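Local coordinates for topoisomerase I-like protein (Leishmania donovani, PDB 2B9S), which probably relaxes supercoiled DNA as a type IB topoisomerase, cutting and resealing one strand, and is held here as a vanadate complex with nicked DNA, at residues D[143-154]-D[228-237]; D[305-315]-D[351-361]. All coordinates share one frame; numbering follows the deposited sequence.

Interaction 1: residues D[143-154]-D[228-237]; sequences CVWDGRREQVAN and YVMLAPSSSV. With nucleotides of chain A.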
loop_
_atom_site.group_PDB
_atom_site.type_symbol
_atom_site.label_atom_id
_atom_site.label_comp_id
_atom_site.label_asym_id
_atom_site.label_seq_id
_atom_site.Cartn_x
_atom_site.Cartn_y
_atom_site.Cartn_z
ATOM N N CYS D 143 12.096 -15.370 11.896
ATOM C CA CYS D 143 13.461 -15.413 11.415
ATOM C C CYS D 143 14.378 -14.930 12.546
ATOM O O CYS D 143 13.901 -14.509 13.596
ATOM C CB CYS D 143 13.611 -14.545 10.151
ATOM S SG CYS D 143 13.644 -12.778 10.440
ATOM N N VAL D 144 15.688 -15.001 12.334
ATOM C CA VAL D 144 16.636 -14.484 13.306
ATOM C C VAL D 144 17.510 -13.459 12.593
ATOM O O VAL D 144 18.289 -13.792 11.702
ATOM C CB VAL D 144 17.478 -15.628 14.011
ATOM C CG1 VAL D 144 18.482 -15.044 15.000
ATOM C CG2 VAL D 144 16.563 -16.613 14.739
ATOM N N TRP D 145 17.335 -12.204 12.991
ATOM C CA TRP D 145 17.997 -11.052 12.396
ATOM C C TRP D 145 18.970 -10.538 13.440
ATOM O O TRP D 145 18.545 -10.044 14.488
ATOM C CB TRP D 145 16.933 -9.994 12.075
ATOM C CG TRP D 145 17.418 -8.698 11.464
ATOM C CD1 TRP D 145 18.177 -7.735 12.069
ATOM C CD2 TRP D 145 17.114 -8.197 10.149
ATOM N NE1 TRP D 145 18.407 -6.693 11.203
ATOM C CE2 TRP D 145 17.753 -6.939 10.023
ATOM C CE3 TRP D 145 16.384 -8.700 9.056
ATOM C CZ2 TRP D 145 17.675 -6.164 8.848
ATOM C CZ3 TRP D 145 16.316 -7.931 7.877
ATOM C CH2 TRP D 145 16.962 -6.683 7.789
ATOM N N ASP D 146 20.265 -10.646 13.147
ATOM C CA ASP D 146 21.340 -10.278 14.075
ATOM C C ASP D 146 21.161 -10.883 15.484
ATOM O O ASP D 146 21.309 -10.183 16.491
ATOM C CB ASP D 146 21.463 -8.751 14.165
ATOM C CG ASP D 146 22.163 -8.140 12.966
ATOM O OD1 ASP D 146 22.723 -8.882 12.145
ATOM O OD2 ASP D 146 22.158 -6.897 12.856
ATOM N N GLY D 147 20.806 -12.168 15.544
ATOM C CA GLY D 147 20.632 -12.881 16.823
ATOM C C GLY D 147 19.289 -12.702 17.514
ATOM O O GLY D 147 18.961 -13.449 18.435
ATOM N N ARG D 148 18.507 -11.716 17.072
ATOM C CA ARG D 148 17.167 -11.478 17.616
ATOM C C ARG D 148 16.075 -12.138 16.764
ATOM O O ARG D 148 16.091 -12.087 15.526
ATOM C CB ARG D 148 16.910 -9.990 17.769
ATOM N N ARG D 149 15.132 -12.776 17.439
ATOM C CA ARG D 149 14.006 -13.401 16.786
ATOM C C ARG D 149 13.016 -12.301 16.361
ATOM O O ARG D 149 12.654 -11.417 17.168
ATOM C CB ARG D 149 13.356 -14.378 17.755
ATOM C CG ARG D 149 12.635 -15.527 17.118
ATOM C CD ARG D 149 11.670 -16.098 18.132
ATOM N NE ARG D 149 10.905 -17.233 17.630
ATOM C CZ ARG D 149 9.767 -17.650 18.182
ATOM N NH1 ARG D 149 9.269 -17.023 19.250
ATOM N NH2 ARG D 149 9.119 -18.690 17.668
ATOM N N GLU D 150 12.609 -12.336 15.090
ATOM C CA GLU D 150 11.638 -11.379 14.559
ATOM C C GLU D 150 10.545 -12.112 13.788
ATOM O O GLU D 150 10.800 -13.129 13.147
ATOM C CB GLU D 150 12.310 -10.332 13.656
ATOM C CG GLU D 150 13.559 -9.659 14.237
ATOM C CD GLU D 150 13.272 -8.466 15.162
ATOM O OE1 GLU D 150 12.114 -8.245 15.578
ATOM O OE2 GLU D 150 14.239 -7.749 15.494
ATOM N N GLN D 151 9.321 -11.605 13.874
ATOM C CA GLN D 151 8.237 -12.122 13.046
ATOM C C GLN D 151 8.462 -11.729 11.574
ATOM O O GLN D 151 8.943 -10.641 11.286
ATOM C CB GLN D 151 6.885 -11.604 13.534
ATOM C CG GLN D 151 6.024 -12.671 14.144
ATOM C CD GLN D 151 4.878 -12.117 14.984
ATOM O OE1 GLN D 151 4.749 -10.906 15.168
ATOM N NE2 GLN D 151 4.043 -13.012 15.503
ATOM N N VAL D 152 8.141 -12.658 10.680
ATOM C CA VAL D 152 8.092 -12.437 9.235
ATOM C C VAL D 152 6.629 -12.129 8.856
ATOM O O VAL D 152 5.704 -12.755 9.384
ATOM C CB VAL D 152 8.590 -13.674 8.499
ATOM C CG1 VAL D 152 8.683 -13.423 7.026
ATOM C CG2 VAL D 152 9.943 -14.088 9.052
ATOM N N ALA D 153 6.416 -11.151 7.974
ATOM C CA ALA D 153 5.046 -10.699 7.683
ATOM C C ALA D 153 4.310 -11.532 6.632
ATOM O O ALA D 153 3.285 -12.141 6.936
ATOM C CB ALA D 153 5.002 -9.197 7.344
ATOM N N ASN D 154 4.821 -11.569 5.404
ATOM C CA ASN D 154 4.093 -12.214 4.300
ATOM C C ASN D 154 4.811 -13.464 3.763
ATOM O O ASN D 154 5.096 -13.566 2.565
ATOM C CB ASN D 154 3.787 -11.192 3.178
ATOM C CG ASN D 154 5.053 -10.527 2.622
ATOM O OD1 ASN D 154 5.908 -10.053 3.381
ATOM N ND2 ASN D 154 5.179 -10.496 1.294
ATOM N N TYR D 228 8.079 -9.025 -2.330
ATOM C CA TYR D 228 9.074 -9.355 -1.312
ATOM C C TYR D 228 8.443 -9.872 -0.063
ATOM O O TYR D 228 7.417 -9.356 0.384
ATOM C CB TYR D 228 9.873 -8.132 -0.894
ATOM C CG TYR D 228 10.579 -7.447 -2.009
ATOM C CD1 TYR D 228 11.862 -7.832 -2.375
ATOM C CD2 TYR D 228 9.981 -6.366 -2.682
ATOM C CE1 TYR D 228 12.508 -7.211 -3.378
ATOM C CE2 TYR D 228 10.635 -5.752 -3.708
ATOM C CZ TYR D 228 11.896 -6.173 -4.043
ATOM O OH TYR D 228 12.570 -5.536 -5.048
ATOM N N VAL D 229 9.075 -10.896 0.496
ATOM C CA VAL D 229 8.825 -11.303 1.865
ATOM C C VAL D 229 9.693 -10.435 2.777
ATOM O O VAL D 229 10.919 -10.406 2.656
ATOM C CB VAL D 229 9.148 -12.783 2.073
ATOM C CG1 VAL D 229 8.873 -13.181 3.509
ATOM C CG2 VAL D 229 8.346 -13.642 1.111
ATOM N N MET D 230 9.042 -9.706 3.668
ATOM C CA MET D 230 9.734 -8.797 4.589
ATOM C C MET D 230 9.281 -9.022 6.049
ATOM O O MET D 230 8.338 -9.786 6.303
ATOM C CB MET D 230 9.549 -7.337 4.114
ATOM C CG MET D 230 10.417 -6.994 2.853
ATOM S SD MET D 230 10.426 -5.255 2.437
ATOM C CE MET D 230 11.334 -5.117 0.870
ATOM N N LEU D 231 9.944 -8.358 7.002
ATOM C CA LEU D 231 9.613 -8.525 8.439
ATOM C C LEU D 231 8.308 -7.846 8.836
ATOM O O LEU D 231 7.829 -6.976 8.128
ATOM C CB LEU D 231 10.774 -8.082 9.356
ATOM C CG LEU D 231 12.144 -8.770 9.220
ATOM C CD1 LEU D 231 12.991 -8.545 10.454
ATOM C CD2 LEU D 231 12.032 -10.248 8.958
ATOM N N ALA D 232 7.722 -8.295 9.942
ATOM C CA ALA D 232 6.502 -7.719 10.487
ATOM C C ALA D 232 6.790 -6.331 11.061
ATOM O O ALA D 232 7.925 -6.035 11.408
ATOM C CB ALA D 232 5.918 -8.637 11.556
ATOM N N PRO D 233 5.762 -5.465 11.144
ATOM C CA PRO D 233 5.969 -4.103 11.673
ATOM C C PRO D 233 6.475 -4.070 13.128
ATOM O O PRO D 233 7.113 -3.087 13.525
ATOM C CB PRO D 233 4.586 -3.444 11.545
ATOM C CG PRO D 233 3.774 -4.341 10.650
ATOM C CD PRO D 233 4.369 -5.710 10.727
ATOM N N SER D 234 6.209 -5.146 13.887
ATOM C CA SER D 234 6.743 -5.342 15.258
ATOM C C SER D 234 8.255 -5.563 15.331
ATOM O O SER D 234 8.853 -5.479 16.413
ATOM C CB SER D 234 6.010 -6.482 15.996
ATOM O OG SER D 234 6.245 -7.757 15.406
ATOM N N SER D 235 8.881 -5.842 14.191
ATOM C CA SER D 235 10.336 -6.044 14.146
ATOM C C SER D 235 11.117 -4.746 14.367
ATOM O O SER D 235 10.612 -3.650 14.126
ATOM C CB SER D 235 10.761 -6.726 12.830
ATOM O OG SER D 235 10.684 -5.830 11.734
ATOM N N SER D 236 12.359 -4.868 14.809
ATOM C CA SER D 236 13.157 -3.690 15.116
ATOM C C SER D 236 13.613 -2.940 13.878
ATOM O O SER D 236 13.772 -1.720 13.921
ATOM C CB SER D 236 14.351 -4.048 16.017
ATOM O OG SER D 236 15.073 -5.137 15.499
ATOM N N VAL D 237 13.826 -3.656 12.777
ATOM C CA VAL D 237 14.224 -3.009 11.521
ATOM C C VAL D 237 13.094 -2.112 10.991
ATOM O O VAL D 237 13.360 -1.077 10.387
ATOM C CB VAL D 237 14.739 -4.022 10.430
ATOM C CG1 VAL D 237 13.622 -4.915 9.901
ATOM C CG2 VAL D 237 15.404 -3.262 9.265
ATOM P P DA A 7 16.313 -5.286 -4.760
ATOM O OP1 DA A 7 17.648 -5.695 -4.264
ATOM O OP2 DA A 7 15.283 -6.278 -5.128
ATOM O "O5'" DA A 7 15.685 -4.331 -3.669
ATOM C "C5'" DA A 7 16.348 -3.153 -3.289
ATOM C "C4'" DA A 7 15.468 -2.352 -2.352
ATOM O "O4'" DA A 7 14.563 -1.559 -3.155
ATOM C "C3'" DA A 7 14.580 -3.118 -1.363
ATOM O "O3'" DA A 7 14.440 -2.287 -0.230
ATOM C "C2'" DA A 7 13.231 -3.103 -2.027
ATOM C "C1'" DA A 7 13.280 -1.680 -2.597
ATOM N N9 DA A 7 12.259 -1.435 -3.622
ATOM C C8 DA A 7 11.854 -2.334 -4.560
ATOM N N7 DA A 7 10.927 -1.864 -5.335
ATOM C C5 DA A 7 10.687 -0.598 -4.882
ATOM C C6 DA A 7 9.799 0.387 -5.320
ATOM N N6 DA A 7 8.957 0.198 -6.348
ATOM N N1 DA A 7 9.801 1.552 -4.650
ATOM C C2 DA A 7 10.666 1.719 -3.641
ATOM N N3 DA A 7 11.536 0.845 -3.135
ATOM C C4 DA A 7 11.500 -0.306 -3.813
HETATM O O HOH W 1 9.008 -9.184 15.395
#

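Interaction 2: residues D[305-315]-D[351-361]; sequences CCSLRVEHIQL and TRRKSPGMDIF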
loop_
_atom_site.group_PDB
_atom_site.type_symbol
_atom_site.label_atom_id
_atom_site.label_comp_id
_atom_site.label_asym_id
_atom_site.label_seq_id
_atom_site.Cartn_x
_atom_site.Cartn_y
_atom_site.Cartn_z
ATOM N N CYS D 305 0.199 15.399 -7.390
ATOM C CA CYS D 305 0.528 16.794 -7.653
ATOM C C CYS D 305 1.137 17.071 -9.052
ATOM O O CYS D 305 0.529 17.758 -9.865
ATOM C CB CYS D 305 1.414 17.338 -6.531
ATOM S SG CYS D 305 1.653 19.082 -6.706
ATOM N N CYS D 306 2.312 16.503 -9.321
ATOM C CA CYS D 306 3.065 16.766 -10.539
ATOM C C CYS D 306 2.369 16.288 -11.818
ATOM O O CYS D 306 2.745 16.717 -12.919
ATOM C CB CYS D 306 4.480 16.172 -10.448
ATOM S SG CYS D 306 5.536 16.843 -9.095
ATOM N N SER D 307 1.357 15.430 -11.683
ATOM C CA SER D 307 0.638 14.902 -12.853
ATOM C C SER D 307 -0.811 15.438 -13.030
ATOM O O SER D 307 -1.571 14.955 -13.881
ATOM C CB SER D 307 0.696 13.364 -12.869
ATOM O OG SER D 307 0.130 12.816 -11.701
ATOM N N LEU D 308 -1.200 16.434 -12.233
ATOM C CA LEU D 308 -2.518 17.060 -12.420
ATOM C C LEU D 308 -2.651 17.615 -13.839
ATOM O O LEU D 308 -1.715 18.170 -14.386
ATOM C CB LEU D 308 -2.790 18.161 -11.396
ATOM C CG LEU D 308 -2.839 17.763 -9.919
ATOM C CD1 LEU D 308 -2.649 19.002 -9.038
ATOM C CD2 LEU D 308 -4.127 16.974 -9.559
ATOM N N ARG D 309 -3.828 17.420 -14.425
ATOM C CA ARG D 309 -4.127 17.884 -15.773
ATOM C C ARG D 309 -5.141 19.035 -15.683
ATOM O O ARG D 309 -5.798 19.228 -14.647
ATOM C CB ARG D 309 -4.671 16.735 -16.634
ATOM C CG ARG D 309 -3.682 15.564 -16.837
ATOM C CD ARG D 309 -4.194 14.558 -17.847
ATOM N NE ARG D 309 -5.316 13.786 -17.326
ATOM C CZ ARG D 309 -5.216 12.594 -16.724
ATOM N NH1 ARG D 309 -4.031 12.020 -16.546
ATOM N NH2 ARG D 309 -6.308 11.988 -16.280
ATOM N N VAL D 310 -5.267 19.781 -16.779
ATOM C CA VAL D 310 -6.188 20.915 -16.857
ATOM C C VAL D 310 -7.613 20.569 -16.386
ATOM O O VAL D 310 -8.232 21.343 -15.643
ATOM C CB VAL D 310 -6.150 21.567 -18.276
ATOM C CG1 VAL D 310 -7.245 22.640 -18.429
ATOM C CG2 VAL D 310 -4.753 22.134 -18.540
ATOM N N GLU D 311 -8.109 19.400 -16.798
ATOM C CA GLU D 311 -9.402 18.871 -16.348
ATOM C C GLU D 311 -9.581 18.666 -14.824
ATOM O O GLU D 311 -10.707 18.497 -14.350
ATOM C CB GLU D 311 -9.683 17.549 -17.060
ATOM C CG GLU D 311 -8.645 16.435 -16.776
ATOM C CD GLU D 311 -8.727 15.276 -17.771
ATOM O OE1 GLU D 311 -9.789 15.125 -18.425
ATOM O OE2 GLU D 311 -7.729 14.521 -17.918
ATOM N N HIS D 312 -8.489 18.654 -14.066
ATOM C CA HIS D 312 -8.565 18.289 -12.639
ATOM C C HIS D 312 -8.794 19.464 -11.734
ATOM O O HIS D 312 -9.137 19.268 -10.574
ATOM C CB HIS D 312 -7.317 17.524 -12.181
ATOM C CG HIS D 312 -7.187 16.183 -12.822
ATOM N ND1 HIS D 312 -6.003 15.718 -13.333
ATOM C CD2 HIS D 312 -8.115 15.237 -13.099
ATOM C CE1 HIS D 312 -6.197 14.530 -13.871
ATOM N NE2 HIS D 312 -7.472 14.217 -13.744
ATOM N N ILE D 313 -8.569 20.677 -12.258
ATOM C CA ILE D 313 -8.866 21.917 -11.529
ATOM C C ILE D 313 -9.853 22.822 -12.274
ATOM O O ILE D 313 -9.939 22.816 -13.499
ATOM C CB ILE D 313 -7.586 22.718 -11.112
ATOM C CG1 ILE D 313 -6.918 23.377 -12.327
ATOM C CG2 ILE D 313 -6.606 21.841 -10.258
ATOM C CD1 ILE D 313 -5.784 24.344 -11.960
ATOM N N GLN D 314 -10.601 23.601 -11.503
ATOM C CA GLN D 314 -11.570 24.537 -12.037
ATOM C C GLN D 314 -11.401 25.841 -11.257
ATOM O O GLN D 314 -11.440 25.839 -10.027
ATOM C CB GLN D 314 -12.967 23.955 -11.870
ATOM C CG GLN D 314 -14.064 24.671 -12.589
ATOM C CD GLN D 314 -15.402 23.997 -12.362
ATOM O OE1 GLN D 314 -15.461 22.799 -12.067
ATOM N NE2 GLN D 314 -16.488 24.761 -12.489
ATOM N N LEU D 315 -11.166 26.936 -11.983
ATOM C CA LEU D 315 -10.953 28.259 -11.386
ATOM C C LEU D 315 -12.280 28.988 -11.137
ATOM O O LEU D 315 -12.989 29.344 -12.082
ATOM C CB LEU D 315 -10.003 29.106 -12.260
ATOM C CG LEU D 315 -8.464 29.088 -12.116
ATOM C CD1 LEU D 315 -7.890 27.893 -11.370
ATOM C CD2 LEU D 315 -7.795 29.233 -13.475
ATOM N N THR D 351 -2.848 27.211 -17.355
ATOM C CA THR D 351 -3.955 26.525 -18.019
ATOM C C THR D 351 -4.578 27.250 -19.208
ATOM O O THR D 351 -5.426 26.675 -19.877
ATOM C CB THR D 351 -5.135 26.185 -17.033
ATOM O OG1 THR D 351 -5.647 27.384 -16.438
ATOM C CG2 THR D 351 -4.696 25.239 -15.936
ATOM N N ARG D 352 -4.184 28.490 -19.492
ATOM C CA ARG D 352 -5.062 29.337 -20.311
ATOM C C ARG D 352 -5.514 28.779 -21.684
ATOM O O ARG D 352 -6.721 28.750 -21.984
ATOM C CB ARG D 352 -4.602 30.807 -20.389
ATOM C CG ARG D 352 -3.382 31.105 -21.224
ATOM C CD ARG D 352 -3.284 32.594 -21.463
ATOM N NE ARG D 352 -3.917 33.016 -22.713
ATOM C CZ ARG D 352 -3.228 33.431 -23.777
ATOM N NH1 ARG D 352 -1.899 33.457 -23.699
ATOM N NH2 ARG D 352 -3.841 33.819 -24.909
ATOM N N ARG D 353 -4.600 28.347 -22.532
ATOM C CA ARG D 353 -5.099 27.939 -23.844
ATOM C C ARG D 353 -5.001 26.418 -24.062
ATOM O O ARG D 353 -5.048 25.937 -25.188
ATOM C CB ARG D 353 -4.409 28.764 -24.979
ATOM N N LYS D 354 -4.892 25.684 -22.954
ATOM C CA LYS D 354 -4.610 24.256 -22.963
ATOM C C LYS D 354 -5.891 23.426 -23.004
ATOM O O LYS D 354 -6.896 23.799 -22.411
ATOM C CB LYS D 354 -3.780 23.887 -21.728
ATOM C CG LYS D 354 -2.401 24.427 -21.771
ATOM C CD LYS D 354 -1.525 23.764 -20.758
ATOM C CE LYS D 354 -0.061 24.243 -20.863
ATOM N NZ LYS D 354 0.562 23.911 -19.552
ATOM N N SER D 355 -5.856 22.302 -23.708
ATOM C CA SER D 355 -7.000 21.406 -23.706
ATOM C C SER D 355 -7.075 20.606 -22.374
ATOM O O SER D 355 -6.086 20.551 -21.617
ATOM C CB SER D 355 -7.003 20.527 -24.963
ATOM O OG SER D 355 -5.774 19.865 -25.125
ATOM N N PRO D 356 -8.258 20.045 -22.050
ATOM C CA PRO D 356 -8.455 19.396 -20.718
ATOM C C PRO D 356 -7.472 18.257 -20.367
ATOM O O PRO D 356 -7.073 18.126 -19.203
ATOM C CB PRO D 356 -9.899 18.879 -20.785
ATOM C CG PRO D 356 -10.578 19.789 -21.840
ATOM C CD PRO D 356 -9.485 19.990 -22.872
ATOM N N GLY D 357 -7.064 17.474 -21.365
ATOM C CA GLY D 357 -6.129 16.386 -21.143
ATOM C C GLY D 357 -4.650 16.723 -21.043
ATOM O O GLY D 357 -3.827 15.821 -20.961
ATOM N N MET D 358 -4.287 18.001 -21.061
ATOM C CA MET D 358 -2.882 18.400 -20.981
ATOM C C MET D 358 -2.457 18.608 -19.524
ATOM O O MET D 358 -3.303 18.959 -18.674
ATOM C CB MET D 358 -2.648 19.669 -21.805
ATOM C CG MET D 358 -2.602 19.436 -23.344
ATOM S SD MET D 358 -2.515 20.959 -24.354
ATOM C CE MET D 358 -0.919 21.623 -23.906
ATOM N N ASP D 359 -1.168 18.373 -19.232
ATOM C CA ASP D 359 -0.605 18.580 -17.888
ATOM C C ASP D 359 -0.522 20.058 -17.539
ATOM O O ASP D 359 -0.063 20.857 -18.353
ATOM C CB ASP D 359 0.849 18.076 -17.768
ATOM C CG ASP D 359 0.996 16.568 -17.885
ATOM O OD1 ASP D 359 -0.009 15.829 -17.884
ATOM O OD2 ASP D 359 2.171 16.132 -17.978
ATOM N N ILE D 360 -0.879 20.371 -16.295
ATOM C CA ILE D 360 -0.680 21.690 -15.686
ATOM C C ILE D 360 0.797 21.987 -15.432
ATOM O O ILE D 360 1.288 23.076 -15.764
ATOM C CB ILE D 360 -1.416 21.788 -14.333
ATOM C CG1 ILE D 360 -2.916 21.608 -14.525
ATOM C CG2 ILE D 360 -1.101 23.129 -13.647
ATOM C CD1 ILE D 360 -3.671 21.389 -13.239
ATOM N N PHE D 361 1.499 21.031 -14.822
ATOM C CA PHE D 361 2.934 21.185 -14.568
ATOM C C PHE D 361 3.777 20.431 -15.592
ATOM O O PHE D 361 4.567 19.577 -15.238
ATOM C CB PHE D 361 3.296 20.775 -13.134
ATOM C CG PHE D 361 2.462 21.462 -12.075
ATOM C CD1 PHE D 361 2.489 22.856 -11.939
ATOM C CD2 PHE D 361 1.632 20.710 -11.225
ATOM C CE1 PHE D 361 1.707 23.485 -10.972
ATOM C CE2 PHE D 361 0.862 21.319 -10.263
ATOM C CZ PHE D 361 0.899 22.718 -10.125
HETATM O O HOH W 2 0.959 18.216 -14.305
HETATM O O HOH W 3 -0.968 13.420 -15.964
#

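Interaction 1: residues D[143-154]-D[228-237]
The indole of Trp145 has Val237 CB over one face, off-centre, with Val237 CG2 3.7 Å from Trp145 CZ2; Leu231 CD1 reaches the same ring obliquely at CE3. Trp22 meets this ring edge-to-face. The Tyr228 phenol faces the DNA: C2' of DA7 of chain A lies over one face, and OP2 of DA7 sits in the ring plane at the edge, accepting a hydrogen bond from Tyr228 OH at 2.8 Å. The contact joins a beta hairpin, closed by a type I' turn from Trp145 to Arg148, to the segment running from a DNA-touching strand into helix 236-266. A single beta bridge pairs Val152 with Leu231, flanked by the bonds Ala153 N to Met230 O and Ala232 N to Gln151 O. Asn154 clamps the other backbone at two points. Its chi1 of 58° places CG between the backbone N and the carbonyl carbon, where ND2 gives Tyr228 O a bond of 2.7 Å while OD1 accepts from Met230 N at 3.2 Å. Leu231 is buried against the hairpin, its CD1 near Glu150 CB and its CD2 3.3 Å from Cys143 SG. At the helix start, with Ser235 as N-cap, OE1 of the buried Glu150 carboxylate accepts a hydrogen bond from a water that also takes one from Gln151 N, whereas Ser236 OG donates to OE2 on the syn side at 2.7 Å, 31° out of plane.

Interaction 2: residues D[305-315]-D[351-361]
Val310 is wrapped by the turn of 355-358 and its neighbours: CB lies 3.5 Å from Ser355 O, and CG2 packs against Lys354 CB and, more distantly, the methyl of Thr351. Its backbone N is bonded to Met358 O at 2.9 Å. One residue on, Glu311 N donates to Pro356 O, so consecutive amides bond to two carbonyls of the turn, those of Met358 and Pro356. Ile360 comes from the other end of the loop. With CG1 beside its backbone N (chi1 -61°) and the chain extended beyond it, CD1 lies 3.3 Å from Arg309 O and meets Ile313 CD1 tip to tip at 3.9 Å; Leu308 CB touches the same methyl. Ile360 N donates to Leu308 O, flanking a single beta bridge between Arg309 and Asp359. This pairing fastens the loop between helices 341-351 and 366-373 to the 3-10 turn that leads into strand 313-315, an outer strand of the antiparallel sheet in the catalytic core. Phe361 extends the apolar row: Ile360 CG2 sits over the centre of one face, while Cys305 O approaches the edge in plane, 3.4 Å from CD2. A water bound by Phe361 N donates to both Cys306 O and Leu308 O. Farther along, the Arg309 guanidinium has His312 CE1 over one face and forms an in-plane salt bridge from NE to Glu311 OE2 at 2.6 Å; its NH2 also pairs with Asp301.

Overall arrangement
Interaction 1 closes along the chain before interaction 2 opens, and the two share no strand, sheet or helix. Their centres are 44 Å apart, their nearest atoms about 23 Å, and they lie on opposite sides of the chain's centre. Interaction 1 ties the hairpin of strands 142-145 and 148-151 to the chain between strand 226-229 and helix 236-266, and touches DNA directly. Interaction 2 belongs to the catalytic core, beside the sheet of strands 313-315, 320-326 and 332-338; the Cys305 side chain is about 12 Å from the vanadate. Type IB topoisomerases close round DNA as a clamp, and the two contacts probably lie in different parts of it.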